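Local coordinates for sugar-phosphate aldolase (Thermotoga maritima, PDB 1PVT), which belongs to the class II aldolase and adducin family and has an AraD-like fold, a mixed beta sheet flanked by helices, at residues R4-E9 / V32-R37. Numbering follows the deposited sequence.
Sequences RETIRE and VRLDER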
loop_
_atom_site.group_PDB
_atom_site.type_symbol
_atom_site.label_atom_id
_atom_site.label_comp_id
_atom_site.label_asym_id
_atom_site.label_seq_id
_atom_site.Cartn_x
_atom_site.Cartn_y
_atom_site.Cartn_z
ATOM N N ARG A 4 -19.401 3.514 -0.433
ATOM C CA ARG A 4 -19.547 3.552 -1.889
ATOM C C ARG A 4 -18.765 4.692 -2.565
ATOM O O ARG A 4 -18.432 4.616 -3.752
ATOM C CB ARG A 4 -21.028 3.663 -2.235
ATOM C CG ARG A 4 -21.917 2.720 -1.427
ATOM C CD ARG A 4 -23.345 3.240 -1.396
ATOM N NE ARG A 4 -23.856 3.455 -2.748
ATOM C CZ ARG A 4 -24.853 4.282 -3.054
ATOM N NH1 ARG A 4 -25.457 4.984 -2.100
ATOM N NH2 ARG A 4 -25.239 4.409 -4.321
ATOM N N GLU A 5 -18.492 5.751 -1.807
ATOM C CA GLU A 5 -17.733 6.907 -2.296
ATOM C C GLU A 5 -16.241 6.573 -2.172
ATOM O O GLU A 5 -15.447 6.867 -3.069
ATOM C CB GLU A 5 -18.064 8.152 -1.454
ATOM C CG GLU A 5 -17.193 9.386 -1.742
ATOM C CD GLU A 5 -17.481 10.580 -0.810
ATOM O OE1 GLU A 5 -18.605 11.137 -0.863
ATOM O OE2 GLU A 5 -16.578 10.968 -0.025
ATOM N N THR A 6 -15.878 5.960 -1.046
ATOM C CA THR A 6 -14.511 5.545 -0.773
ATOM C C THR A 6 -14.020 4.774 -1.996
ATOM O O THR A 6 -12.865 4.921 -2.427
ATOM C CB THR A 6 -14.468 4.636 0.482
ATOM O OG1 THR A 6 -14.693 5.425 1.657
ATOM C CG2 THR A 6 -13.135 3.948 0.608
ATOM N N ILE A 7 -14.924 3.964 -2.550
ATOM C CA ILE A 7 -14.663 3.149 -3.736
ATOM C C ILE A 7 -14.189 4.014 -4.881
ATOM O O ILE A 7 -13.198 3.703 -5.541
ATOM C CB ILE A 7 -15.926 2.437 -4.219
ATOM C CG1 ILE A 7 -16.512 1.594 -3.093
ATOM C CG2 ILE A 7 -15.606 1.605 -5.431
ATOM C CD1 ILE A 7 -15.501 0.748 -2.383
ATOM N N ARG A 8 -14.929 5.087 -5.127
ATOM C CA ARG A 8 -14.587 6.024 -6.178
ATOM C C ARG A 8 -13.207 6.595 -5.881
ATOM O O ARG A 8 -12.404 6.789 -6.790
ATOM C CB ARG A 8 -15.635 7.144 -6.247
ATOM C CG ARG A 8 -16.914 6.729 -6.968
ATOM C CD ARG A 8 -18.157 7.417 -6.417
ATOM N NE ARG A 8 -19.386 6.921 -7.051
ATOM C CZ ARG A 8 -20.594 6.935 -6.479
ATOM N NH1 ARG A 8 -20.749 7.415 -5.248
ATOM N NH2 ARG A 8 -21.658 6.480 -7.142
ATOM N N GLU A 9 -12.928 6.833 -4.602
ATOM C CA GLU A 9 -11.646 7.394 -4.185
ATOM C C GLU A 9 -10.529 6.421 -4.484
ATOM O O GLU A 9 -9.401 6.809 -4.793
ATOM C CB GLU A 9 -11.657 7.708 -2.695
ATOM C CG GLU A 9 -10.874 8.961 -2.358
ATOM C CD GLU A 9 -10.389 8.977 -0.917
ATOM O OE1 GLU A 9 -11.236 8.760 -0.004
ATOM O OE2 GLU A 9 -9.165 9.210 -0.707
ATOM N N VAL A 32 -8.225 -0.032 2.013
ATOM C CA VAL A 32 -8.718 1.024 2.884
ATOM C C VAL A 32 -9.534 0.394 4.001
ATOM O O VAL A 32 -10.344 -0.511 3.770
ATOM C CB VAL A 32 -9.608 2.041 2.111
ATOM C CG1 VAL A 32 -9.899 3.269 2.991
ATOM C CG2 VAL A 32 -8.916 2.457 0.820
ATOM N N ARG A 33 -9.310 0.882 5.214
ATOM C CA ARG A 33 -10.012 0.377 6.380
ATOM C C ARG A 33 -11.240 1.225 6.656
ATOM O O ARG A 33 -11.139 2.429 6.878
ATOM C CB ARG A 33 -9.064 0.387 7.581
ATOM C CG ARG A 33 -9.675 -0.089 8.876
ATOM C CD ARG A 33 -8.593 -0.550 9.833
ATOM N NE ARG A 33 -7.465 0.381 9.910
ATOM C CZ ARG A 33 -7.453 1.506 10.618
ATOM N NH1 ARG A 33 -8.512 1.864 11.328
ATOM N NH2 ARG A 33 -6.371 2.268 10.623
ATOM N N LEU A 34 -12.405 0.592 6.609
ATOM C CA LEU A 34 -13.654 1.282 6.883
ATOM C C LEU A 34 -13.844 1.358 8.398
ATOM O O LEU A 34 -13.600 0.384 9.121
ATOM C CB LEU A 34 -14.818 0.525 6.242
ATOM C CG LEU A 34 -15.318 0.998 4.876
ATOM C CD1 LEU A 34 -14.278 1.886 4.214
ATOM C CD2 LEU A 34 -15.661 -0.216 4.012
ATOM N N ASP A 35 -14.276 2.521 8.873
ATOM C CA ASP A 35 -14.504 2.766 10.300
ATOM C C ASP A 35 -15.827 2.179 10.812
ATOM O O ASP A 35 -15.845 1.272 11.647
ATOM C CB ASP A 35 -14.477 4.277 10.545
ATOM C CG ASP A 35 -15.099 5.058 9.395
ATOM O OD1 ASP A 35 -14.547 5.019 8.269
ATOM O OD2 ASP A 35 -16.147 5.702 9.612
ATOM N N GLU A 36 -16.931 2.708 10.299
ATOM C CA GLU A 36 -18.259 2.260 10.689
ATOM C C GLU A 36 -18.502 0.854 10.155
ATOM O O GLU A 36 -17.672 -0.039 10.332
ATOM C CB GLU A 36 -19.296 3.224 10.121
ATOM C CG GLU A 36 -18.853 4.668 10.219
ATOM C CD GLU A 36 -19.641 5.588 9.317
ATOM O OE1 GLU A 36 -20.828 5.830 9.616
ATOM O OE2 GLU A 36 -19.073 6.064 8.307
ATOM N N ARG A 37 -19.650 0.669 9.507
ATOM C CA ARG A 37 -20.023 -0.615 8.923
ATOM C C ARG A 37 -20.833 -0.345 7.672
ATOM O O ARG A 37 -21.571 0.633 7.603
ATOM C CB ARG A 37 -20.860 -1.435 9.899
ATOM C CG ARG A 37 -20.217 -1.572 11.253
ATOM C CD ARG A 37 -20.749 -2.770 11.999
ATOM N NE ARG A 37 -19.989 -3.006 13.221
ATOM C CZ ARG A 37 -20.169 -4.057 14.012
ATOM N NH1 ARG A 37 -21.085 -4.961 13.693
ATOM N NH2 ARG A 37 -19.441 -4.207 15.114
#
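Thr6 and Val32 meet methyl to methyl, tip to tip, between helix 2-19 and strand 28-34. The CG2 of Thr6 lies 4.1 Å from CG1 of Val32. Both CB atoms point toward the other segment, and both touching methyls extend anti to their own backbone N. For Val32 this is a chi1 of -170°. The two CA atoms of this pair, the nearest across the segments, are 8.2 Å apart, and both close contacts are between side-chain methyls.

The same Thr6 methyl has a second partner. CD1 of Leu34 comes within 4.3 Å of Thr6 CG2, which is a loose van der Waals contact. The CB of Leu34 does not point at the helix, but its CD1 branch bends round to reach it. With chi2 at 17°, that branch nearly eclipses CA. The methyl of Thr6 therefore faces two residues of segment 32-37, Val32 and Leu34, while the CB of Arg33, between them, points away, and its side chain touches helix 103-115.

Thr6 is buried, but its hydroxyl is not left without a partner. OG1 lies beside the backbone N and bonds to the carbonyl O of His2, one turn earlier in the helix. The methyl is then the part presented to the strand. Thr6 also touches Leu61. Val32 touches Ile10, and Leu34 touches Met3, both on helix 2-19.

No hydrogen bond joins the two segments. The contact is an apolar helix-on-sheet interface, in which the N-terminal helix packs on part of one face of the mixed sheet of the AraD-like fold, over strands 28-34, 58-63 and 79-84.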